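Long-range contacts in EvdO1 (Micromonospora carbonacea, PDB 4XBZ), which probably catalyses an oxidative cyclization in orthosomycin antibiotic biosynthesis, as a metal-dependent oxygenase of the phytanoyl-CoA dioxygenase family built on a double-stranded beta helix: residues Gly62-Gln67 / Ala122-Leu127; Arg77-Arg82 / Asp113-Ile118; Asp81-Thr86 / Ala103-Ile108; Ile108-Asp113 / Thr142-Val147; Ile183-Ala188 / Arg255-Glu260. One frame throughout, in Å; residues are numbered along the deposited sequence.

Contact 1: Gly62-Gln67 / Ala122-Leu127; sequences GLLTPQ and AGHPLL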
# COMPACT_ATOMS: atom_id res chain seq x y z
N GLY A 62 -3.05 17.03 13.32
CA GLY A 62 -2.12 18.12 13.10
C GLY A 62 -1.35 18.15 11.78
O GLY A 62 -0.16 18.46 11.76
N LEU A 63 -2.03 17.82 10.69
CA LEU A 63 -1.40 17.87 9.37
C LEU A 63 -0.93 19.29 9.03
O LEU A 63 0.19 19.48 8.56
CB LEU A 63 -2.36 17.37 8.28
CG LEU A 63 -1.84 17.53 6.85
CD1 LEU A 63 -0.68 16.61 6.58
CD2 LEU A 63 -2.96 17.32 5.82
N LEU A 64 -1.77 20.27 9.32
CA LEU A 64 -1.48 21.65 8.92
C LEU A 64 -0.95 22.50 10.06
O LEU A 64 -1.39 22.34 11.21
CB LEU A 64 -2.74 22.30 8.34
CG LEU A 64 -3.44 21.60 7.18
CD1 LEU A 64 -4.73 22.34 6.84
CD2 LEU A 64 -2.52 21.55 5.99
N THR A 65 -0.02 23.39 9.75
CA THR A 65 0.28 24.50 10.66
C THR A 65 -0.97 25.36 10.85
O THR A 65 -1.87 25.36 10.00
CB THR A 65 1.43 25.40 10.16
OG1 THR A 65 1.03 26.07 8.95
CG2 THR A 65 2.69 24.60 9.92
N PRO A 66 -1.04 26.11 11.97
CA PRO A 66 -2.12 27.08 12.18
C PRO A 66 -2.28 28.08 11.03
O PRO A 66 -3.41 28.33 10.60
CB PRO A 66 -1.69 27.79 13.47
CG PRO A 66 -0.98 26.72 14.23
CD PRO A 66 -0.21 25.93 13.18
N GLN A 67 -1.17 28.63 10.53
CA GLN A 67 -1.21 29.61 9.44
C GLN A 67 -1.79 29.04 8.15
O GLN A 67 -2.60 29.71 7.50
CB GLN A 67 0.20 30.16 9.16
CG GLN A 67 0.30 31.18 8.02
CD GLN A 67 -0.41 32.50 8.32
OE1 GLN A 67 -1.64 32.61 8.22
NE2 GLN A 67 0.37 33.52 8.68
N ALA A 122 -2.38 20.93 -2.14
CA ALA A 122 -2.32 19.71 -2.92
C ALA A 122 -0.89 19.25 -3.14
O ALA A 122 -0.67 18.14 -3.60
CB ALA A 122 -3.06 19.88 -4.26
N GLY A 123 0.09 20.09 -2.81
CA GLY A 123 1.49 19.69 -2.86
C GLY A 123 2.13 19.52 -1.49
O GLY A 123 3.35 19.41 -1.38
N HIS A 124 1.30 19.51 -0.45
CA HIS A 124 1.76 19.39 0.94
C HIS A 124 2.56 18.11 1.15
O HIS A 124 2.01 17.01 1.03
CB HIS A 124 0.56 19.43 1.89
CG HIS A 124 0.91 19.59 3.34
ND1 HIS A 124 1.79 18.74 3.99
CD2 HIS A 124 0.48 20.47 4.27
CE1 HIS A 124 1.89 19.11 5.26
NE2 HIS A 124 1.10 20.15 5.46
N PRO A 125 3.85 18.25 1.50
CA PRO A 125 4.83 17.16 1.54
C PRO A 125 4.54 16.09 2.60
O PRO A 125 4.92 14.94 2.37
CB PRO A 125 6.15 17.89 1.85
CG PRO A 125 5.72 19.11 2.60
CD PRO A 125 4.41 19.52 2.01
N LEU A 126 3.89 16.43 3.72
CA LEU A 126 3.52 15.41 4.70
C LEU A 126 2.36 14.58 4.16
O LEU A 126 2.35 13.34 4.27
CB LEU A 126 3.16 16.04 6.05
CG LEU A 126 4.30 16.69 6.85
CD1 LEU A 126 3.87 17.04 8.28
CD2 LEU A 126 5.56 15.82 6.85
N LEU A 127 1.38 15.26 3.56
CA LEU A 127 0.27 14.58 2.90
C LEU A 127 0.78 13.60 1.83
O LEU A 127 0.44 12.40 1.85
CB LEU A 127 -0.68 15.61 2.29
CG LEU A 127 -1.86 15.13 1.45
CD1 LEU A 127 -2.68 14.08 2.19
CD2 LEU A 127 -2.76 16.31 1.01
O HOH W 1 1.02 22.91 7.11
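L63 and L126 bring the backbones closest, their CA atoms 7.2 Å apart, where the turn leading into helix 66-86 meets the start of helix 125-134. The imidazole of H124 reaches across this gap with CG anti to the backbone N (chi1 -169°). One methyl of L63, CD1, lies over a face of the ring in a CH-pi contact, 4.1 Å from its centroid and displaced toward the rim near CE1. The same methyl continues to L126 CB at 3.9 Å and touches the first turn of the helix near L127. L64 CD2 approaches the ring obliquely, 3.6 Å from H124 CD2. H124 is also the N-cap of helix 125-134: its ND1 accepts from L126 N at 3.1 Å, with the donor in the ring plane, which helps fix the rotation of the imidazole. NE2 faces the other segment and gives a weak, bent hydrogen bond to L63 O (3.3 Å, 124° at the hydrogen), a carbonyl that also accepts from R40 NH2. A water bound to T65 N lies 3.2 Å from H124 NE2. T65, the N-cap of helix 66-86, turns its OG1 to E68 N, while I183 of strand 179-184 touches both L63 and L64.

Contact 2: Arg77-Arg82 / Asp113-Ile118; sequences RALIDR and DKARPI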
# COMPACT_ATOMS: atom_id res chain seq x y z
N ARG A 77 -14.02 29.77 2.46
CA ARG A 77 -15.10 30.73 2.60
C ARG A 77 -15.32 31.46 1.27
O ARG A 77 -16.46 31.60 0.80
CB ARG A 77 -14.80 31.74 3.71
CG ARG A 77 -15.95 32.72 3.94
CD ARG A 77 -15.46 34.01 4.57
NE ARG A 77 -14.48 34.69 3.73
CZ ARG A 77 -14.77 35.32 2.59
NH1 ARG A 77 -16.02 35.36 2.14
NH2 ARG A 77 -13.81 35.91 1.90
N ALA A 78 -14.22 31.88 0.67
CA ALA A 78 -14.26 32.57 -0.61
C ALA A 78 -14.98 31.75 -1.68
O ALA A 78 -15.76 32.29 -2.45
CB ALA A 78 -12.85 32.90 -1.06
N LEU A 79 -14.74 30.44 -1.71
CA LEU A 79 -15.35 29.60 -2.73
C LEU A 79 -16.84 29.43 -2.49
O LEU A 79 -17.64 29.42 -3.42
CB LEU A 79 -14.68 28.23 -2.78
CG LEU A 79 -13.30 28.28 -3.46
CD1 LEU A 79 -12.44 27.13 -3.00
CD2 LEU A 79 -13.50 28.27 -4.97
N ILE A 80 -17.20 29.30 -1.22
CA ILE A 80 -18.60 29.12 -0.88
C ILE A 80 -19.34 30.41 -1.22
O ILE A 80 -20.42 30.36 -1.79
CB ILE A 80 -18.79 28.75 0.61
CG1 ILE A 80 -18.29 27.32 0.87
CG2 ILE A 80 -20.25 28.88 1.01
CD1 ILE A 80 -18.39 26.87 2.34
N ASP A 81 -18.73 31.54 -0.89
CA ASP A 81 -19.34 32.85 -1.16
C ASP A 81 -19.60 33.00 -2.67
O ASP A 81 -20.65 33.49 -3.09
CB ASP A 81 -18.46 33.99 -0.62
CG ASP A 81 -19.11 35.36 -0.76
OD1 ASP A 81 -20.36 35.47 -0.71
OD2 ASP A 81 -18.37 36.35 -0.92
N ARG A 82 -18.64 32.53 -3.47
CA ARG A 82 -18.76 32.57 -4.92
C ARG A 82 -19.94 31.75 -5.42
O ARG A 82 -20.70 32.19 -6.29
CB ARG A 82 -17.47 32.07 -5.57
CG ARG A 82 -17.61 31.63 -7.02
CD ARG A 82 -16.27 31.12 -7.55
NE ARG A 82 -16.33 30.81 -8.97
CZ ARG A 82 -15.28 30.42 -9.68
NH1 ARG A 82 -14.08 30.28 -9.10
NH2 ARG A 82 -15.42 30.15 -10.97
N ASP A 113 -7.81 24.13 -8.79
CA ASP A 113 -7.69 25.10 -9.88
C ASP A 113 -8.23 26.47 -9.45
O ASP A 113 -7.75 27.51 -9.91
CB ASP A 113 -8.45 24.59 -11.11
CG ASP A 113 -8.23 25.45 -12.34
OD1 ASP A 113 -7.07 25.84 -12.61
OD2 ASP A 113 -9.22 25.71 -13.05
N LYS A 114 -9.20 26.47 -8.53
CA LYS A 114 -9.95 27.70 -8.26
C LYS A 114 -9.28 28.58 -7.21
O LYS A 114 -9.55 29.77 -7.14
CB LYS A 114 -11.38 27.35 -7.83
CG LYS A 114 -12.24 26.80 -8.97
CD LYS A 114 -13.61 26.33 -8.49
CE LYS A 114 -14.47 25.88 -9.67
NZ LYS A 114 -13.81 24.84 -10.54
N ALA A 115 -8.40 28.02 -6.41
CA ALA A 115 -7.87 28.75 -5.27
C ALA A 115 -6.43 28.36 -4.98
O ALA A 115 -6.14 27.22 -4.63
CB ALA A 115 -8.73 28.52 -4.04
N ARG A 116 -5.53 29.33 -5.11
CA ARG A 116 -4.10 29.10 -4.97
C ARG A 116 -3.69 28.46 -3.63
O ARG A 116 -2.80 27.60 -3.60
CB ARG A 116 -3.34 30.42 -5.20
CG ARG A 116 -1.82 30.25 -5.34
CD ARG A 116 -1.08 31.56 -5.62
NE ARG A 116 0.34 31.42 -5.32
CZ ARG A 116 1.24 30.98 -6.18
NH1 ARG A 116 0.87 30.67 -7.41
NH2 ARG A 116 2.52 30.86 -5.83
N PRO A 117 -4.33 28.87 -2.51
CA PRO A 117 -3.90 28.18 -1.28
C PRO A 117 -4.23 26.69 -1.28
O PRO A 117 -3.55 25.91 -0.60
CB PRO A 117 -4.69 28.90 -0.19
CG PRO A 117 -4.95 30.25 -0.75
CD PRO A 117 -5.21 30.01 -2.21
N ILE A 118 -5.25 26.29 -2.03
CA ILE A 118 -5.65 24.89 -2.07
C ILE A 118 -4.75 24.06 -3.03
O ILE A 118 -4.43 22.90 -2.74
CB ILE A 118 -7.14 24.78 -2.44
CG1 ILE A 118 -7.99 25.45 -1.35
CG2 ILE A 118 -7.55 23.33 -2.61
CD1 ILE A 118 -9.49 25.31 -1.55
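K114 NZ is gripped by several oxygens: it forms a salt bridge with D91 and a hydrogen bond to E109 O, besides a weak bond to Y110 O. Its aliphatic chain lies against helix 66-86, and the contact joins that helix to the junction between helices 111-114 and 116-121, on the outer side of the main sheet of the double-stranded beta helix. L79 spreads its two methyls over this junction. CD2 packs on K114 CB at 3.7 Å, the two side chains crossing at about a right angle, whereas CD1 meets I118 CD1 tip to tip at 3.8 Å and also rests against A115 CB. One turn later, R82 runs out fully extended and crosses K114, with NH1 3.9 Å from K114 CG and K114 CE over one face of the guanidinium. The like charges stay apart, R82 NH2 and K114 NZ being 5.6 Å from each other; the lysine chain bends at its end (chi4 54°), and D91 probably eases any repulsion. A115, just past one helix, sits at the N-cap position of the next, and its carbonyl oxygen accepts from I118 N at 2.9 Å.

Contact 3: Asp81-Thr86 / Ala103-Ile108; sequences DRAWST and AAPVRI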
# COMPACT_ATOMS: atom_id res chain seq x y z
N ASP A 81 -18.73 31.54 -0.89
CA ASP A 81 -19.34 32.85 -1.16
C ASP A 81 -19.60 33.00 -2.67
O ASP A 81 -20.65 33.49 -3.09
CB ASP A 81 -18.46 33.99 -0.62
CG ASP A 81 -19.11 35.36 -0.76
OD1 ASP A 81 -20.36 35.47 -0.71
OD2 ASP A 81 -18.37 36.35 -0.92
N ARG A 82 -18.64 32.53 -3.47
CA ARG A 82 -18.76 32.57 -4.92
C ARG A 82 -19.94 31.75 -5.42
O ARG A 82 -20.70 32.19 -6.29
CB ARG A 82 -17.47 32.07 -5.57
CG ARG A 82 -17.61 31.63 -7.02
CD ARG A 82 -16.27 31.12 -7.55
NE ARG A 82 -16.33 30.81 -8.97
CZ ARG A 82 -15.28 30.42 -9.68
NH1 ARG A 82 -14.08 30.28 -9.10
NH2 ARG A 82 -15.42 30.15 -10.97
N ALA A 83 -20.12 30.55 -4.86
CA ALA A 83 -21.17 29.66 -5.31
C ALA A 83 -22.54 30.28 -5.09
O ALA A 83 -23.42 30.18 -5.95
CB ALA A 83 -21.08 28.32 -4.61
N TRP A 84 -22.71 30.94 -3.95
CA TRP A 84 -23.95 31.62 -3.62
C TRP A 84 -24.21 32.83 -4.52
O TRP A 84 -25.34 33.04 -4.98
CB TRP A 84 -23.95 32.08 -2.17
CG TRP A 84 -24.20 31.01 -1.16
CD1 TRP A 84 -23.31 30.52 -0.24
CD2 TRP A 84 -25.42 30.30 -0.95
NE1 TRP A 84 -23.91 29.57 0.53
CE2 TRP A 84 -25.20 29.40 0.12
CE3 TRP A 84 -26.68 30.34 -1.55
CZ2 TRP A 84 -26.20 28.55 0.60
CZ3 TRP A 84 -27.66 29.48 -1.08
CH2 TRP A 84 -27.42 28.61 -0.01
N SER A 85 -23.17 33.63 -4.74
CA SER A 85 -23.29 34.83 -5.56
C SER A 85 -23.78 34.52 -6.98
O SER A 85 -24.54 35.29 -7.54
CB SER A 85 -21.95 35.57 -5.67
OG SER A 85 -21.48 35.99 -4.40
N THR A 86 -23.35 33.39 -7.53
CA THR A 86 -23.55 33.12 -8.94
C THR A 86 -24.73 32.20 -9.23
O THR A 86 -25.36 32.31 -10.28
CB THR A 86 -22.31 32.48 -9.59
OG1 THR A 86 -22.19 31.12 -9.15
CG2 THR A 86 -21.05 33.25 -9.21
N ALA A 103 -32.84 25.95 -2.17
CA ALA A 103 -31.74 25.30 -2.88
C ALA A 103 -30.40 25.81 -2.35
O ALA A 103 -30.22 27.00 -2.13
CB ALA A 103 -31.85 25.55 -4.39
N ALA A 104 -29.45 24.91 -2.12
CA ALA A 104 -28.13 25.32 -1.64
C ALA A 104 -27.03 24.52 -2.33
O ALA A 104 -27.28 23.44 -2.85
CB ALA A 104 -28.06 25.15 -0.15
N PRO A 105 -25.80 25.07 -2.37
CA PRO A 105 -24.66 24.31 -2.88
C PRO A 105 -24.05 23.44 -1.78
O PRO A 105 -24.02 23.88 -0.63
CB PRO A 105 -23.68 25.40 -3.32
CG PRO A 105 -23.96 26.54 -2.35
CD PRO A 105 -25.43 26.45 -2.01
N VAL A 106 -23.57 22.25 -2.12
CA VAL A 106 -23.02 21.34 -1.12
C VAL A 106 -21.61 20.86 -1.49
O VAL A 106 -20.90 20.30 -0.64
CB VAL A 106 -23.93 20.10 -0.91
CG1 VAL A 106 -25.22 20.50 -0.17
CG2 VAL A 106 -24.27 19.45 -2.23
N ARG A 107 -21.21 21.09 -2.74
CA ARG A 107 -19.89 20.67 -3.20
C ARG A 107 -19.41 21.50 -4.37
O ARG A 107 -20.14 21.74 -5.33
CB ARG A 107 -19.91 19.18 -3.56
CG ARG A 107 -18.57 18.58 -3.98
CD ARG A 107 -18.75 17.10 -4.34
NE ARG A 107 -17.63 16.54 -5.10
CZ ARG A 107 -16.96 15.43 -4.77
NH1 ARG A 107 -17.27 14.76 -3.66
NH2 ARG A 107 -15.95 15.00 -5.53
N ILE A 108 -18.15 21.92 -4.29
CA ILE A 108 -17.48 22.61 -5.39
C ILE A 108 -16.33 21.74 -5.93
O ILE A 108 -15.48 21.29 -5.18
CB ILE A 108 -16.97 24.00 -4.92
CG1 ILE A 108 -18.14 24.89 -4.51
CG2 ILE A 108 -16.15 24.69 -5.99
CD1 ILE A 108 -17.77 26.02 -3.61
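W84 and P105 cross at about a right angle, the proline ring set against one face of the indole. P105 CD stands over the six-membered ring, 3.5 Å from its centroid and 15° off the normal, a CH-pi contact in which the closest carbon is W84 CZ2 at 3.4 Å. The CB atom of W84 does not itself point at the strand; CG, anti to the carbonyl carbon (chi1 -77°), swings the indole across so that its benzene half covers the residues entering strand 105-109. Just before the proline, A104 CB approaches the far end of the ring obliquely, 3.5 Å from W84 CH2, and A103 O lies 3.7 Å from W84 CZ3. One residue earlier in the helix, the small A83 faces the strand directly. Its CB packs against P105 CG at 4.1 Å and against I108 CD1 at 4.2 Å. No hydrogen bond links the segments, and the interface is apolar apart from the A103 carbonyl. The axes of helix segment 81-86 and strand segment 105-108 approach to 9.5 Å, their directions 122° apart. V106 and R107 both face V93, forming a classic beta bulge between this strand and the outermost strand 92-94, while F148 and M146 bond the opposite edge. The last turns of helix 66-86 thus cover the end of the main sheet, next to K114 of helix 111-114.

Contact 4: Ile108-Asp113 / Thr142-Val147; sequences IEYVVD and TWDSMV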
# COMPACT_ATOMS: atom_id res chain seq x y z
N ILE A 108 -18.15 21.92 -4.29
CA ILE A 108 -17.48 22.61 -5.39
C ILE A 108 -16.33 21.74 -5.93
O ILE A 108 -15.48 21.29 -5.18
CB ILE A 108 -16.97 24.00 -4.92
CG1 ILE A 108 -18.14 24.89 -4.51
CG2 ILE A 108 -16.15 24.69 -5.99
CD1 ILE A 108 -17.77 26.02 -3.61
N GLU A 109 -16.32 21.49 -7.25
CA GLU A 109 -15.25 20.68 -7.86
C GLU A 109 -14.11 21.52 -8.40
O GLU A 109 -14.31 22.67 -8.82
CB GLU A 109 -15.79 19.83 -9.02
CG GLU A 109 -16.88 18.85 -8.64
CD GLU A 109 -16.37 17.53 -8.08
OE1 GLU A 109 -15.14 17.27 -8.10
OE2 GLU A 109 -17.22 16.75 -7.62
N TYR A 110 -12.92 20.91 -8.40
CA TYR A 110 -11.70 21.50 -8.97
C TYR A 110 -11.32 22.74 -8.19
O TYR A 110 -11.01 23.79 -8.76
CB TYR A 110 -11.88 21.79 -10.47
CG TYR A 110 -12.50 20.64 -11.20
CD1 TYR A 110 -11.82 19.42 -11.31
CD2 TYR A 110 -13.77 20.74 -11.76
CE1 TYR A 110 -12.39 18.34 -11.97
CE2 TYR A 110 -14.36 19.66 -12.42
CZ TYR A 110 -13.66 18.45 -12.52
OH TYR A 110 -14.21 17.37 -13.16
N VAL A 111 -11.34 22.60 -6.86
CA VAL A 111 -11.00 23.70 -5.96
C VAL A 111 -9.51 23.96 -5.98
O VAL A 111 -9.06 25.02 -5.56
CB VAL A 111 -11.44 23.39 -4.52
CG1 VAL A 111 -12.95 23.19 -4.45
CG2 VAL A 111 -10.73 22.16 -4.01
N VAL A 112 -8.74 22.99 -6.47
CA VAL A 112 -7.30 23.17 -6.61
C VAL A 112 -7.00 24.16 -7.75
O VAL A 112 -6.06 24.96 -7.67
CB VAL A 112 -6.59 21.81 -6.86
CG1 VAL A 112 -5.38 21.97 -7.77
CG2 VAL A 112 -6.23 21.14 -5.53
N ASP A 113 -7.81 24.13 -8.79
CA ASP A 113 -7.69 25.10 -9.88
C ASP A 113 -8.23 26.47 -9.45
O ASP A 113 -7.75 27.51 -9.91
CB ASP A 113 -8.45 24.59 -11.11
CG ASP A 113 -8.23 25.45 -12.34
OD1 ASP A 113 -7.07 25.84 -12.61
OD2 ASP A 113 -9.22 25.71 -13.05
N THR A 142 -6.59 12.54 -8.29
CA THR A 142 -7.70 12.40 -9.21
C THR A 142 -8.77 13.45 -8.91
O THR A 142 -8.62 14.61 -9.27
CB THR A 142 -8.30 10.97 -9.19
OG1 THR A 142 -8.67 10.62 -7.85
CG2 THR A 142 -7.28 9.92 -9.73
N TRP A 143 -9.85 13.04 -8.26
CA TRP A 143 -10.85 13.97 -7.80
C TRP A 143 -10.25 14.94 -6.79
O TRP A 143 -9.44 14.55 -5.94
CB TRP A 143 -12.05 13.22 -7.19
CG TRP A 143 -13.01 12.69 -8.24
CD1 TRP A 143 -14.18 13.29 -8.66
CD2 TRP A 143 -12.89 11.48 -9.01
NE1 TRP A 143 -14.78 12.52 -9.64
CE2 TRP A 143 -14.01 11.41 -9.87
CE3 TRP A 143 -11.94 10.45 -9.04
CZ2 TRP A 143 -14.21 10.35 -10.75
CZ3 TRP A 143 -12.14 9.39 -9.93
CH2 TRP A 143 -13.26 9.35 -10.77
N ASP A 144 -10.62 16.21 -6.90
CA ASP A 144 -10.31 17.20 -5.88
C ASP A 144 -11.52 18.13 -5.72
O ASP A 144 -12.09 18.62 -6.70
CB ASP A 144 -9.02 17.98 -6.22
CG ASP A 144 -9.22 19.11 -7.24
OD1 ASP A 144 -9.66 20.21 -6.84
OD2 ASP A 144 -8.92 18.92 -8.45
N SER A 145 -11.95 18.35 -4.49
CA SER A 145 -13.18 19.10 -4.26
C SER A 145 -13.30 19.57 -2.82
O SER A 145 -12.53 19.15 -1.96
CB SER A 145 -14.40 18.23 -4.60
OG SER A 145 -14.44 17.05 -3.80
N MET A 146 -14.26 20.45 -2.57
CA MET A 146 -14.62 20.78 -1.21
C MET A 146 -16.07 20.42 -0.99
O MET A 146 -16.93 20.70 -1.83
CB MET A 146 -14.37 22.24 -0.91
CG MET A 146 -14.52 22.57 0.57
SD MET A 146 -14.17 24.30 0.92
CE MET A 146 -15.46 25.07 -0.05
N VAL A 147 -16.33 19.75 0.14
CA VAL A 147 -17.69 19.41 0.55
C VAL A 147 -18.01 20.13 1.85
O VAL A 147 -17.16 20.27 2.73
CB VAL A 147 -17.87 17.89 0.73
CG1 VAL A 147 -19.30 17.56 1.15
CG2 VAL A 147 -17.51 17.15 -0.55
O HOH W 2 -12.44 16.46 -9.47
O HOH W 3 -8.65 21.18 -9.94
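D144 joins strand 139-147 to the turn where strand 105-109 of the main sheet of the double-stranded beta helix gives way to helix 111-114. From its CB, CG occupies the crowded position between backbone N and carbonyl carbon (chi1 80°), bringing the carboxylate under the first turn of that helix. D144 CG lies 3.8 Å from V112 CB. OD1 of D144 accepts from V112 N at 3.0 Å in a nearly straight bond (163°), the donor standing above the carboxylate plane. V111 N lies 2.9 Å from D144 OD1. The helix start would be expected to stabilise the carboxylate's negative charge. The other oxygen, OD2, takes a hydrogen bond from a water. The carboxylate plane of D144 is inclined by 71° to the ring of Y110. Before the turn the strands pair antiparallel: I108 and M146 exchange two backbone bonds, E109 and S145 form the non-hydrogen-bonded pair, and Y110 N donates to D144 O. On the face bearing E109 and S145, E109 OE1 accepts from a water held also by D144 N, while OE2 pairs with R107. The side chain of V111 crosses that of M146 at about a right angle, CG1 lying 3.9 Å from M146 CB.

Contact 5: Ile183-Ala188 / Arg255-Glu260; sequences IYLDPA and RVIYFE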
# COMPACT_ATOMS: atom_id res chain seq x y z
N ILE A 183 -9.43 16.73 4.34
CA ILE A 183 -8.78 17.74 5.18
C ILE A 183 -9.85 18.67 5.77
O ILE A 183 -10.61 19.33 5.06
CB ILE A 183 -7.74 18.50 4.38
CG1 ILE A 183 -6.80 17.49 3.73
CG2 ILE A 183 -6.98 19.47 5.26
CD1 ILE A 183 -5.71 18.09 2.89
N TYR A 184 -9.92 18.70 7.10
CA TYR A 184 -11.02 19.35 7.79
C TYR A 184 -10.75 20.82 8.10
O TYR A 184 -9.77 21.17 8.76
CB TYR A 184 -11.33 18.59 9.08
CG TYR A 184 -12.13 17.34 8.81
CD1 TYR A 184 -11.60 16.31 8.04
CD2 TYR A 184 -13.42 17.20 9.30
CE1 TYR A 184 -12.33 15.17 7.77
CE2 TYR A 184 -14.15 16.06 9.04
CZ TYR A 184 -13.59 15.05 8.27
OH TYR A 184 -14.32 13.91 7.99
N LEU A 185 -11.65 21.67 7.60
CA LEU A 185 -11.55 23.11 7.82
C LEU A 185 -12.35 23.49 9.06
O LEU A 185 -12.06 24.48 9.73
CB LEU A 185 -12.06 23.88 6.61
CG LEU A 185 -11.48 23.53 5.24
CD1 LEU A 185 -11.70 24.66 4.24
CD2 LEU A 185 -10.01 23.17 5.35
N ASP A 186 -13.38 22.70 9.35
CA ASP A 186 -14.20 22.94 10.51
C ASP A 186 -14.18 21.69 11.38
O ASP A 186 -13.95 20.58 10.87
CB ASP A 186 -15.62 23.32 10.09
CG ASP A 186 -15.63 24.49 9.16
OD1 ASP A 186 -14.95 25.51 9.45
OD2 ASP A 186 -16.31 24.40 8.11
N PRO A 187 -14.38 21.85 12.70
CA PRO A 187 -14.38 20.67 13.57
C PRO A 187 -15.53 19.74 13.22
O PRO A 187 -16.55 20.18 12.67
CB PRO A 187 -14.52 21.24 14.98
CG PRO A 187 -15.17 22.55 14.80
CD PRO A 187 -14.76 23.08 13.44
N ALA A 188 -15.33 18.45 13.47
CA ALA A 188 -16.35 17.43 13.33
C ALA A 188 -16.42 16.68 14.66
O ALA A 188 -15.79 15.63 14.81
CB ALA A 188 -16.02 16.47 12.18
N ARG A 255 -16.99 22.08 6.67
CA ARG A 255 -16.33 22.07 5.38
C ARG A 255 -15.15 21.09 5.38
O ARG A 255 -14.29 21.13 6.27
CB ARG A 255 -15.84 23.48 5.02
CG ARG A 255 -16.93 24.57 5.09
CD ARG A 255 -16.31 25.96 5.17
NE ARG A 255 -15.49 26.15 6.37
CZ ARG A 255 -14.55 27.09 6.49
NH1 ARG A 255 -14.31 27.92 5.48
NH2 ARG A 255 -13.84 27.18 7.61
N VAL A 256 -15.12 20.22 4.38
CA VAL A 256 -14.01 19.29 4.18
C VAL A 256 -13.50 19.35 2.74
O VAL A 256 -14.27 19.26 1.79
CB VAL A 256 -14.41 17.84 4.50
CG1 VAL A 256 -13.23 16.89 4.24
CG2 VAL A 256 -14.89 17.71 5.94
N ILE A 257 -12.18 19.50 2.59
CA ILE A 257 -11.53 19.43 1.29
C ILE A 257 -11.05 18.00 1.03
O ILE A 257 -10.27 17.46 1.82
CB ILE A 257 -10.33 20.40 1.21
CG1 ILE A 257 -10.81 21.83 1.05
CG2 ILE A 257 -9.41 20.05 0.05
CD1 ILE A 257 -9.70 22.84 1.13
N TYR A 258 -11.55 17.38 -0.05
CA TYR A 258 -11.24 15.99 -0.40
C TYR A 258 -10.33 15.90 -1.61
O TYR A 258 -10.67 16.37 -2.70
CB TYR A 258 -12.50 15.17 -0.69
CG TYR A 258 -13.32 14.81 0.53
CD1 TYR A 258 -12.97 13.74 1.36
CD2 TYR A 258 -14.46 15.55 0.87
CE1 TYR A 258 -13.72 13.42 2.48
CE2 TYR A 258 -15.21 15.24 1.99
CZ TYR A 258 -14.84 14.17 2.81
OH TYR A 258 -15.59 13.86 3.93
N PHE A 259 -9.17 15.28 -1.39
CA PHE A 259 -8.28 14.82 -2.46
C PHE A 259 -8.32 13.30 -2.59
O PHE A 259 -7.92 12.61 -1.64
CB PHE A 259 -6.84 15.24 -2.16
CG PHE A 259 -6.62 16.71 -2.06
CD1 PHE A 259 -7.48 17.62 -2.67
CD2 PHE A 259 -5.50 17.19 -1.38
CE1 PHE A 259 -7.23 18.98 -2.57
CE2 PHE A 259 -5.26 18.54 -1.28
CZ PHE A 259 -6.12 19.44 -1.87
N GLU A 260 -8.76 12.75 -3.72
CA GLU A 260 -8.55 11.32 -3.99
C GLU A 260 -7.23 11.05 -4.73
O GLU A 260 -6.76 11.86 -5.52
CB GLU A 260 -9.68 10.69 -4.81
CG GLU A 260 -9.60 9.14 -4.82
CD GLU A 260 -10.39 8.48 -5.96
OE1 GLU A 260 -9.92 8.48 -7.13
OE2 GLU A 260 -11.47 7.92 -5.68
O HOH W 4 -13.93 12.69 5.88
O HOH W 5 -15.42 20.22 8.88
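Strands 179-184 and 256-263 are antiparallel neighbours in the main sheet of the double-stranded beta helix, and here an ion pair locks the end of their pairing. I183 and I257 exchange two backbone bonds, and L185 N donates to R255 O. Just beyond, the R255 chain bends at chi3 (-62°) beside the D186 carboxylate, and the two flat groups meet side-on, 17° from coplanar. R255 NE donates to D186 OD2 at 2.6 Å and NH2 to OD1 at 2.7 Å. D186 OD2 also accepts from R255 N (2.8 Å), on its anti side. L185 CB covers one face of the guanidinium, whose NH1 is bonded to Q73 O. V256 CG2 sits over the centre of the Y184 ring, 3.6 Å away. Water joins Y184 OH to Y258 OH, and the side chain of Y258 is about 6 Å from the nickel ion. The opposite face, with I183 and I257, packs under helices 66-86 and 116-121, where L185 CD1 also meets I257 CD1, while strand 139-147 continues the sheet beyond 256-263.

In the fold
Contacts 4 and 5 are strand pairings buried in the main sheet, joined because strands 139-147 and 256-263 are neighbours in it; T142 OG1 and E260 OE1 lie 2.6 Å apart between them. Contacts 1, 2 and 3 follow helix 66-86 from the turn before it to its last turn, against helix 125-134, helices 111-114 and 116-121, and strand 105-109. Contact 1 is buried, contact 2 is partly open with R82 and K114 crossing on its more open side, and contact 3 is buried except for the exposed W84. Contacts 3 and 4 share I108. I183 and F259 of contact 5 pack on L127 of contact 1. Backbone bonding and carboxylates that accept N-H groups mark contacts 4 and 5; apolar packing dominates where helix 66-86 meets its neighbours.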